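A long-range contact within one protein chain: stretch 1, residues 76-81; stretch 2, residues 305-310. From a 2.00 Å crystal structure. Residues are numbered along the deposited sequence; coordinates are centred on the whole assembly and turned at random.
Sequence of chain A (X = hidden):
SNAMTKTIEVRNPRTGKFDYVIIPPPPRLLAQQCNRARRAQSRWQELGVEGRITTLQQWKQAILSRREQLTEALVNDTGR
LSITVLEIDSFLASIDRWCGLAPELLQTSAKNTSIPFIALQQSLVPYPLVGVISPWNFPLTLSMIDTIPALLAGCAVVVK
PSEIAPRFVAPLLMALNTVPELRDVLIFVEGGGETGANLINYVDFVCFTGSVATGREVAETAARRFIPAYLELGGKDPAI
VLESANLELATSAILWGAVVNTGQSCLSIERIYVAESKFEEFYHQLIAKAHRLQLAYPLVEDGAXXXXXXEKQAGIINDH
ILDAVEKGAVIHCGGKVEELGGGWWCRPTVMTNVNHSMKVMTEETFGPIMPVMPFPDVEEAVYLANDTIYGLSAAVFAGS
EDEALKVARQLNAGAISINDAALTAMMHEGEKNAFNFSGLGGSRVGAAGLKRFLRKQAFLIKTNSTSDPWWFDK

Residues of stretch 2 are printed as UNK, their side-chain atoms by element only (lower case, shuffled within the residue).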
# COMPACT_ATOMS: atom_id res chain seq x y z
N ASN A 76 -4.47 -29.62 -20.17
CA ASN A 76 -5.53 -30.28 -19.42
C ASN A 76 -6.33 -29.25 -18.60
O ASN A 76 -7.57 -29.34 -18.55
CB ASN A 76 -4.91 -31.35 -18.51
CG ASN A 76 -5.88 -32.44 -18.06
OD1 ASN A 76 -5.43 -33.54 -17.63
ND2 ASN A 76 -7.19 -32.16 -18.08
N ASP A 77 -5.64 -28.31 -17.95
CA ASP A 77 -6.33 -27.30 -17.13
C ASP A 77 -7.18 -26.35 -17.96
O ASP A 77 -8.22 -25.91 -17.52
CB ASP A 77 -5.34 -26.41 -16.33
CG ASP A 77 -4.84 -27.02 -15.01
OD1 ASP A 77 -5.59 -27.73 -14.28
OD2 ASP A 77 -3.67 -26.72 -14.63
N THR A 78 -6.68 -25.95 -19.13
CA THR A 78 -7.24 -24.83 -19.91
C THR A 78 -7.96 -25.21 -21.16
O THR A 78 -8.74 -24.43 -21.69
CB THR A 78 -6.16 -23.82 -20.31
OG1 THR A 78 -5.17 -24.40 -21.18
CG2 THR A 78 -5.46 -23.22 -19.06
N GLY A 79 -7.70 -26.42 -21.64
CA GLY A 79 -8.32 -26.86 -22.88
C GLY A 79 -7.74 -26.32 -24.18
O GLY A 79 -8.35 -26.47 -25.24
N ARG A 80 -6.61 -25.62 -24.10
CA ARG A 80 -6.03 -25.03 -25.28
C ARG A 80 -4.52 -25.16 -25.29
O ARG A 80 -3.89 -25.28 -24.23
CB ARG A 80 -6.47 -23.54 -25.47
CG ARG A 80 -6.54 -22.64 -24.23
CD ARG A 80 -5.20 -22.35 -23.58
NE ARG A 80 -5.35 -21.30 -22.56
CZ ARG A 80 -4.46 -20.99 -21.62
NH1 ARG A 80 -4.72 -19.97 -20.81
NH2 ARG A 80 -3.30 -21.66 -21.48
N LEU A 81 -3.97 -25.13 -26.50
CA LEU A 81 -2.53 -25.28 -26.70
C LEU A 81 -1.76 -23.99 -26.96
O LEU A 81 -0.80 -23.71 -26.25
CB LEU A 81 -2.25 -26.28 -27.84
CG LEU A 81 -0.79 -26.62 -28.14
CD1 LEU A 81 -0.02 -27.06 -26.90
CD2 LEU A 81 -0.70 -27.71 -29.23
N UNK A 305 -9.56 -20.87 -30.45
CA UNK A 305 -10.49 -20.50 -29.35
C UNK A 305 -10.80 -21.73 -28.51
O UNK A 305 -11.50 -22.67 -28.99
c UNK A 305 -11.79 -19.89 -29.89
c UNK A 305 -10.56 -17.68 -30.23
c UNK A 305 -11.44 -18.75 -30.85
c UNK A 305 -12.70 -19.44 -28.75
N UNK A 306 -10.26 -21.73 -27.30
CA UNK A 306 -10.54 -22.80 -26.34
C UNK A 306 -11.93 -22.72 -25.70
O UNK A 306 -12.66 -21.77 -25.92
N UNK A 307 -12.25 -23.69 -24.85
CA UNK A 307 -13.50 -23.71 -24.17
C UNK A 307 -13.58 -22.70 -23.05
O UNK A 307 -12.54 -22.23 -22.56
c UNK A 307 -11.38 -24.82 -24.45
c UNK A 307 -13.55 -25.12 -23.59
c UNK A 307 -12.14 -25.48 -23.34
N UNK A 308 -14.79 -22.45 -22.60
CA UNK A 308 -14.99 -21.72 -21.36
C UNK A 308 -14.61 -22.66 -20.25
O UNK A 308 -15.22 -23.70 -20.10
c UNK A 308 -16.43 -21.31 -21.23
c UNK A 308 -16.68 -20.60 -19.91
c UNK A 308 -18.28 -20.42 -22.69
c UNK A 308 -16.80 -20.42 -22.43
N UNK A 309 -13.61 -22.27 -19.46
CA UNK A 309 -12.95 -23.17 -18.53
C UNK A 309 -13.82 -23.51 -17.34
O UNK A 309 -13.91 -24.64 -16.93
c UNK A 309 -11.04 -23.26 -16.89
c UNK A 309 -9.43 -21.68 -18.93
c UNK A 309 -10.63 -22.53 -19.22
c UNK A 309 -11.63 -22.53 -18.08
N UNK A 310 -14.49 -22.51 -16.79
CA UNK A 310 -15.31 -22.74 -15.59
C UNK A 310 -16.78 -22.80 -15.96
O UNK A 310 -17.26 -21.92 -16.67
c UNK A 310 -15.04 -21.63 -14.58
O HOH W 1 -9.88 -22.14 -22.84

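Position 305 has four side-chain carbons, forked at the first, with one arm two carbons long. That pattern is isoleucine, I305. Its CA-to-CB bond points away from stretch 1, and it makes no contact with it.

Position 306 has no side-chain atoms, and its backbone CA touches R80 and G79. It is glycine, G306. Its CA lies 4.2 Å from CB of R80 and 4.4 Å from O of G79. The bare backbone lets R80 come close: an ideal CB here would point toward stretch 1 and sit 3.1 Å from CG of R80, which is tight.

Position 307 has three side-chain carbons that close a ring onto the backbone N, and the ring touches the backbone oxygens of T78 and G79. Only proline has such a ring, so the residue is P307. Its CD lies 3.5 Å from O of G79 and 3.8 Å from O of T78. These are van der Waals contacts. With its N closed into the ring, P307 has no backbone N-H to offer to either oxygen. The ring also bears on G79, where an ideal CB would fall 2.6 Å from CG of P307, a clash. G79 has a positive phi as it leaves the helix, which by itself favours glycine.

Position 308 again has four carbons, forked at the first, with one two-carbon arm. It is isoleucine, I308. Its CA-to-CB bond points away, and it makes no contact with stretch 1.

Position 309 repeats the four-carbon fork, but its CA-to-CB bond points toward stretch 1, and its side chain touches D77 and T78. It is isoleucine, I309, with chi1 m and chi2 t. CG1 lies 3.6 Å from O of T78, CG2 lies 3.9 Å from O of D77, and CD1 lies 4.1 Å from CB of T78. It has the largest covered area of the residues in either stretch.

Position 310 has one side-chain carbon, so it is alanine, A310. It is the N-cap residue before a helix and is out of reach of stretch 1.

The touching parts run in nearly opposite directions, 160° apart. No direct hydrogen bond joins the stretches. Water 1 links them instead, donating to O of T78 at 2.8 Å and to O of P307 at 2.7 Å. Within stretch 1, N of R80 makes a weak hydrogen bond to OG1 of T78 at 3.5 Å. The contact is small, burying 220 Å² in total. It rests mainly on I309 and P307 packing against D77, T78 and G79; the missing side chains at G79 and G306 leave room for the approach.

Stretch 2 305-310: IGPIIA
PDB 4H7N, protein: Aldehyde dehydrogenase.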